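Local coordinates for vesicular integral-membrane protein VIP36 (Canis lupus familiaris, PDB 2DUQ) that acts as a calcium-dependent intracellular lectin of the early secretory pathway, binding high-mannose glycans and helping to transport and sort the glycoproteins that carry them, at residues Lys103-Gly108 / Ser137-His142; Arg198-Tyr203 / Thr242-Ser247. All coordinates share one frame; numbering follows the deposited sequence. Where two conformers were deposited one is given.

Interaction 1. Residues Lys103-Gly108 / Ser137-His142; sequences KDNFHG and SLSYDH. With MAN (alpha-D-mannopyranose), chain C.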
loop_
_atom_site.group_PDB
_atom_site.type_symbol
_atom_site.label_atom_id
_atom_site.label_comp_id
_atom_site.label_asym_id
_atom_site.label_seq_id
_atom_site.Cartn_x
_atom_site.Cartn_y
_atom_site.Cartn_z
ATOM N N LYS A 103 -4.534 -8.628 7.365
ATOM C CA LYS A 103 -5.887 -8.979 7.802
ATOM C C LYS A 103 -6.989 -8.367 6.913
ATOM O O LYS A 103 -6.859 -7.254 6.366
ATOM C CB LYS A 103 -6.149 -8.610 9.275
ATOM C CG LYS A 103 -6.393 -7.117 9.488
ATOM C CD LYS A 103 -6.648 -6.693 10.982
ATOM C CE LYS A 103 -7.952 -7.229 11.585
ATOM N NZ LYS A 103 -9.230 -6.748 10.989
ATOM N N ASP A 104 -8.059 -9.139 6.789
ATOM C CA ASP A 104 -9.307 -8.721 6.164
ATOM C C ASP A 104 -10.142 -7.956 7.181
ATOM O O ASP A 104 -9.769 -7.867 8.370
ATOM C CB ASP A 104 -10.074 -9.970 5.711
ATOM C CG ASP A 104 -10.995 -9.716 4.526
ATOM O OD1 ASP A 104 -11.151 -8.568 4.065
ATOM O OD2 ASP A 104 -11.588 -10.721 4.063
ATOM N N ASN A 105 -11.264 -7.397 6.725
ATOM C CA ASN A 105 -12.187 -6.678 7.619
ATOM C C ASN A 105 -11.428 -5.641 8.440
ATOM O O ASN A 105 -11.617 -5.501 9.657
ATOM C CB ASN A 105 -12.935 -7.662 8.526
ATOM C CG ASN A 105 -13.863 -8.578 7.738
ATOM O OD1 ASN A 105 -13.474 -9.672 7.358
ATOM N ND2 ASN A 105 -15.069 -8.120 7.475
ATOM N N PHE A 106 -10.544 -4.942 7.736
ATOM C CA PHE A 106 -9.716 -3.863 8.288
ATOM C C PHE A 106 -10.493 -2.560 8.412
ATOM O O PHE A 106 -11.577 -2.417 7.834
ATOM C CB PHE A 106 -8.475 -3.678 7.404
ATOM C CG PHE A 106 -8.787 -3.364 5.970
ATOM C CD1 PHE A 106 -8.895 -2.040 5.537
ATOM C CD2 PHE A 106 -8.951 -4.401 5.033
ATOM C CE1 PHE A 106 -9.169 -1.733 4.186
ATOM C CE2 PHE A 106 -9.206 -4.101 3.686
ATOM C CZ PHE A 106 -9.332 -2.775 3.271
ATOM N N HIS A 107 -9.951 -1.617 9.193
ATOM C CA HIS A 107 -10.553 -0.293 9.360
ATOM C C HIS A 107 -9.591 0.739 8.740
ATOM O O HIS A 107 -8.442 0.852 9.184
ATOM C CB HIS A 107 -10.735 0.001 10.860
ATOM C CG HIS A 107 -11.668 -0.952 11.546
ATOM N ND1 HIS A 107 -12.944 -0.598 11.927
ATOM C CD2 HIS A 107 -11.518 -2.247 11.899
ATOM C CE1 HIS A 107 -13.540 -1.633 12.493
ATOM N NE2 HIS A 107 -12.702 -2.652 12.470
ATOM N N GLY A 108 -10.041 1.451 7.701
ATOM C CA GLY A 108 -9.236 2.511 7.092
ATOM C C GLY A 108 -9.061 2.283 5.612
ATOM O O GLY A 108 -9.973 1.767 4.965
ATOM N N SER A 137 -16.564 -3.921 8.218
ATOM C CA SER A 137 -17.653 -4.794 7.742
ATOM C C SER A 137 -17.354 -5.503 6.427
ATOM O O SER A 137 -17.924 -6.570 6.146
ATOM C CB SER A 137 -18.938 -3.977 7.549
ATOM O OG SER A 137 -19.315 -3.329 8.749
ATOM N N LEU A 138 -16.501 -4.895 5.599
ATOM C CA LEU A 138 -16.221 -5.451 4.263
ATOM C C LEU A 138 -15.147 -6.516 4.249
ATOM O O LEU A 138 -14.107 -6.401 4.919
ATOM C CB LEU A 138 -15.848 -4.350 3.244
ATOM C CG LEU A 138 -16.768 -3.128 3.184
ATOM C CD1 LEU A 138 -16.276 -2.136 2.123
ATOM C CD2 LEU A 138 -18.222 -3.557 2.916
ATOM N N SER A 139 -15.380 -7.554 3.451
ATOM C CA SER A 139 -14.349 -8.548 3.222
ATOM C C SER A 139 -13.838 -8.383 1.774
ATOM O O SER A 139 -14.627 -8.301 0.812
ATOM C CB SER A 139 -14.888 -9.951 3.521
ATOM O OG SER A 139 -13.990 -10.968 3.101
ATOM N N TYR A 140 -12.519 -8.270 1.620
ATOM C CA TYR A 140 -11.926 -8.203 0.300
ATOM C C TYR A 140 -12.089 -9.575 -0.369
ATOM O O TYR A 140 -11.621 -10.581 0.139
ATOM C CB TYR A 140 -10.445 -7.847 0.437
ATOM C CG TYR A 140 -9.672 -7.923 -0.862
ATOM C CD1 TYR A 140 -9.734 -6.882 -1.785
ATOM C CD2 TYR A 140 -8.842 -9.020 -1.137
ATOM C CE1 TYR A 140 -8.996 -6.921 -2.982
ATOM C CE2 TYR A 140 -8.108 -9.073 -2.312
ATOM C CZ TYR A 140 -8.189 -8.032 -3.227
ATOM O OH TYR A 140 -7.486 -8.088 -4.403
ATOM N N ASP A 141 -12.803 -9.628 -1.481
ATOM C CA ASP A 141 -12.993 -10.906 -2.158
ATOM C C ASP A 141 -11.778 -11.182 -3.044
ATOM O O ASP A 141 -11.724 -10.786 -4.210
ATOM C CB ASP A 141 -14.288 -10.914 -2.983
ATOM C CG ASP A 141 -14.565 -12.282 -3.582
ATOM O OD1 ASP A 141 -15.693 -12.515 -4.037
ATOM O OD2 ASP A 141 -13.656 -13.158 -3.553
ATOM N N HIS A 142 -10.786 -11.837 -2.454
ATOM C CA HIS A 142 -9.528 -12.114 -3.134
ATOM C C HIS A 142 -9.734 -12.910 -4.441
ATOM O O HIS A 142 -9.107 -12.607 -5.463
ATOM C CB HIS A 142 -8.580 -12.831 -2.174
ATOM C CG HIS A 142 -7.318 -13.302 -2.832
ATOM N ND1 HIS A 142 -6.327 -12.443 -3.239
ATOM C CD2 HIS A 142 -6.912 -14.542 -3.190
ATOM C CE1 HIS A 142 -5.352 -13.134 -3.807
ATOM N NE2 HIS A 142 -5.691 -14.409 -3.797
HETATM C C1 MAN C . -3.392 -20.069 -4.914
HETATM C C2 MAN C . -4.153 -19.309 -3.830
HETATM C C3 MAN C . -4.661 -17.970 -4.391
HETATM C C4 MAN C . -3.514 -17.169 -5.017
HETATM C C5 MAN C . -2.852 -18.029 -6.102
HETATM C C6 MAN C . -1.678 -17.323 -6.807
HETATM O O1 MAN C . -4.299 -20.579 -5.896
HETATM O O2 MAN C . -3.314 -19.142 -2.686
HETATM O O3 MAN C . -5.301 -17.238 -3.371
HETATM O O4 MAN C . -3.986 -15.965 -5.563
HETATM O O5 MAN C . -2.393 -19.237 -5.505
HETATM O O6 MAN C . -0.580 -17.192 -5.924
HETATM O O HOH W 1 -9.803 -11.696 1.732
HETATM O O HOH W 2 -17.393 -9.641 6.463
#
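Asp104 reaches across to Ser139 and Tyr140, joining two loops of the legume-lectin-like beta sandwich that forms this lumenal domain: one leads into strand 109-114, the other leaves strand 128-135 and runs on to the sugar site. The carboxylate is the tight part of the contact. With CG anti to the backbone N (chi1 -153°), it is swung onto the facing segment, where one oxygen takes a backbone N-H and the other a side-chain hydroxyl. OD1 receives Tyr140 N at 2.8 Å through its syn lone pair, in a nearly straight bond (163°). OD2 takes the hydroxyl OG of Ser139 at 2.6 Å, also from the syn side but 27° out of the carboxylate plane. A weak bond from Asn105 N also reaches OD1, so the carboxylate is tied to its own loop as well and its rotation is probably restricted. A water reaches the carboxylate too, weakly at Asp104 OD2, and bridges it to Tyr140 O. Tyr140 turns its ring inward from this point, against Phe112 and near the calcium ligands Asp114 and Asp145.

Asn105 lies on the looser, wetter side. Its ND2 passes 3.2 Å from Leu138 O at an angle too poor for a hydrogen bond; its protein acceptor is Gly136 O. A second water accepts from the same ND2 and donates to Ser137 O, bridging the loops where they do not bond directly. Further along, the second loop delivers His142 to the bound mannose, which Asp83, Asn118, Asp213 and Leu214 also hold. Mannose O3 lies at the edge of the imidazole, near its plane: His142 NE2 donates to mannose O4 at 2.9 Å, and more weakly to O3, also at 2.9 Å.

Interaction 2. Residues Arg198-Tyr203 / Thr242-Ser247; sequences RLPTGY and TKIEPS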
loop_
_atom_site.group_PDB
_atom_site.type_symbol
_atom_site.label_atom_id
_atom_site.label_comp_id
_atom_site.label_asym_id
_atom_site.label_seq_id
_atom_site.Cartn_x
_atom_site.Cartn_y
_atom_site.Cartn_z
ATOM N N ARG A 198 -13.474 9.753 3.799
ATOM C CA ARG A 198 -13.374 10.145 5.217
ATOM C C ARG A 198 -12.517 9.134 5.989
ATOM O O ARG A 198 -12.832 7.943 6.038
ATOM C CB ARG A 198 -14.765 10.316 5.851
ATOM C CG ARG A 198 -15.411 11.693 5.594
ATOM C CD ARG A 198 -16.854 11.807 6.125
ATOM N NE ARG A 198 -17.047 11.618 7.578
ATOM C CZ ARG A 198 -16.737 12.505 8.522
ATOM N NH1 ARG A 198 -16.179 13.668 8.208
ATOM N NH2 ARG A 198 -16.974 12.224 9.798
ATOM N N LEU A 199 -11.408 9.625 6.557
ATOM C CA LEU A 199 -10.489 8.812 7.355
ATOM C C LEU A 199 -10.084 9.589 8.612
ATOM O O LEU A 199 -9.870 10.805 8.535
ATOM C CB LEU A 199 -9.234 8.456 6.543
ATOM C CG LEU A 199 -9.450 7.637 5.254
ATOM C CD1 LEU A 199 -8.215 7.704 4.352
ATOM C CD2 LEU A 199 -9.813 6.172 5.604
ATOM N N PRO A 200 -10.009 8.896 9.764
ATOM C CA PRO A 200 -9.516 9.542 10.975
ATOM C C PRO A 200 -8.004 9.721 10.963
ATOM O O PRO A 200 -7.286 9.128 10.139
ATOM C CB PRO A 200 -9.909 8.555 12.065
ATOM C CG PRO A 200 -9.798 7.239 11.380
ATOM C CD PRO A 200 -10.382 7.493 10.024
ATOM N N THR A 201 -7.529 10.559 11.878
ATOM C CA THR A 201 -6.121 10.592 12.236
ATOM C C THR A 201 -5.869 9.439 13.214
ATOM O O THR A 201 -6.813 8.854 13.754
ATOM C CB THR A 201 -5.771 11.923 12.931
ATOM O OG1 THR A 201 -6.707 12.135 13.984
ATOM C CG2 THR A 201 -5.845 13.084 11.950
ATOM N N GLY A 202 -4.610 9.091 13.446
ATOM C CA GLY A 202 -4.307 8.071 14.461
ATOM C C GLY A 202 -4.180 6.630 13.991
ATOM O O GLY A 202 -4.106 5.701 14.807
ATOM N N TYR A 203 -4.152 6.455 12.676
ATOM C CA TYR A 203 -4.006 5.147 12.065
ATOM C C TYR A 203 -2.524 4.887 11.762
ATOM O O TYR A 203 -1.674 5.806 11.891
ATOM C CB TYR A 203 -4.877 5.086 10.800
ATOM C CG TYR A 203 -6.327 4.706 11.019
ATOM C CD1 TYR A 203 -6.890 4.668 12.284
ATOM C CD2 TYR A 203 -7.154 4.388 9.926
ATOM C CE1 TYR A 203 -8.232 4.319 12.478
ATOM C CE2 TYR A 203 -8.482 4.043 10.116
ATOM C CZ TYR A 203 -9.011 3.999 11.386
ATOM O OH TYR A 203 -10.332 3.654 11.545
ATOM N N THR A 242 -9.691 11.862 15.434
ATOM C CA THR A 242 -9.309 10.468 15.686
ATOM C C THR A 242 -10.559 9.573 15.731
ATOM O O THR A 242 -10.459 8.351 15.722
ATOM C CB THR A 242 -8.502 10.305 17.014
ATOM O OG1 THR A 242 -9.359 10.570 18.123
ATOM C CG2 THR A 242 -7.277 11.238 17.052
ATOM N N LYS A 243 -11.730 10.196 15.776
ATOM C CA LYS A 243 -12.981 9.464 15.917
ATOM C C LYS A 243 -13.801 9.374 14.631
ATOM O O LYS A 243 -14.915 8.867 14.653
ATOM C CB LYS A 243 -13.825 10.110 17.008
ATOM C CG LYS A 243 -13.161 10.111 18.384
ATOM C CD LYS A 243 -13.648 8.961 19.241
ATOM C CE LYS A 243 -12.999 8.974 20.637
ATOM N NZ LYS A 243 -13.486 10.114 21.460
ATOM N N ILE A 244 -13.261 9.898 13.531
ATOM C CA ILE A 244 -13.924 9.838 12.225
ATOM C C ILE A 244 -14.019 8.365 11.817
ATOM O O ILE A 244 -13.029 7.650 11.878
ATOM C CB ILE A 244 -13.151 10.647 11.138
ATOM C CG1 ILE A 244 -13.149 12.148 11.458
ATOM C CG2 ILE A 244 -13.731 10.379 9.745
ATOM C CD1 ILE A 244 -12.215 12.978 10.550
ATOM N N GLU A 245 -15.211 7.908 11.444
ATOM C CA GLU A 245 -15.385 6.533 10.956
ATOM C C GLU A 245 -14.946 6.480 9.494
ATOM O O GLU A 245 -15.388 7.319 8.695
ATOM C CB GLU A 245 -16.852 6.086 11.054
ATOM C CG GLU A 245 -17.439 6.036 12.474
ATOM C CD GLU A 245 -18.803 5.309 12.530
ATOM O OE1 GLU A 245 -19.244 4.720 11.493
ATOM O OE2 GLU A 245 -19.437 5.328 13.621
ATOM N N PRO A 246 -14.085 5.499 9.128
ATOM C CA PRO A 246 -13.723 5.406 7.698
ATOM C C PRO A 246 -14.972 5.192 6.865
ATOM O O PRO A 246 -15.786 4.288 7.154
ATOM C CB PRO A 246 -12.825 4.156 7.627
ATOM C CG PRO A 246 -12.239 4.049 9.015
ATOM C CD PRO A 246 -13.406 4.454 9.916
ATOM N N SER A 247 -15.123 6.026 5.843
ATOM C CA SER A 247 -16.296 5.973 4.978
ATOM C C SER A 247 -16.059 6.754 3.687
ATOM O O SER A 247 -15.041 7.444 3.535
ATOM C CB SER A 247 -17.509 6.554 5.720
ATOM O OG SER A 247 -17.501 7.977 5.718
HETATM O O HOH W 3 -17.659 9.738 11.636
HETATM O O HOH W 4 -17.205 9.077 8.303
HETATM O O HOH W 5 -7.953 6.971 15.514
#
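Arg198 and Ser247 pair as antiparallel neighbours at the edge of one sheet of the lectin sandwich, where the short strand 247-248 is added beside strand 189-198. Two backbone bonds define the hydrogen-bonded pair: Arg198 N to Ser247 O, 2.8 Å, and Ser247 N to Arg198 O, 3.0 Å. The arginine side chain then runs back along the facing segment. Its CB lies 3.6 Å from Ser247 OG, and CD stays beside that same hydroxyl. A bend at chi3 (60°) turns the guanidinium toward Ile244. NE donates to a water that in turn donates to Glu245 O and is also bonded to Ser247 OG. CZ and NH2 bring one guanidinium face over the methyl CG2 of Ile244, off centre, while NH2 reaches a second water shared with Glu245 N.

Deeper in, apolar packing takes over. Ile244 sets its CB against the Pro200 ring, and Pro246 fits between Leu199, Pro200 and Tyr203. Tyr203, whose ring also meets Tyr89, has Pro200 CG over one face; its OH lies 3.2 Å from Pro246 CG.

Overall arrangement
Both interactions join loops of one beta sandwich. Interaction 1 is a surface contact between loops flanking strands of the seven-stranded sheet, held by a carboxylate that takes a backbone N-H and a hydroxyl, with waters alongside; its second segment continues to the calcium and mannose sites. Interaction 2, away from those sites and partly buried, sits where the chain crosses from the other sheet (189-198) into that one (204-210): paired backbones and waters hold its outer side, while prolines, aliphatic groups and a tyrosine fill its inner side. The centres are about 16 Å apart, yet the contacts touch: Gly108 CA packs 3.5 Å from Tyr203 CE2, and its backbone also meets Pro246 and Leu199.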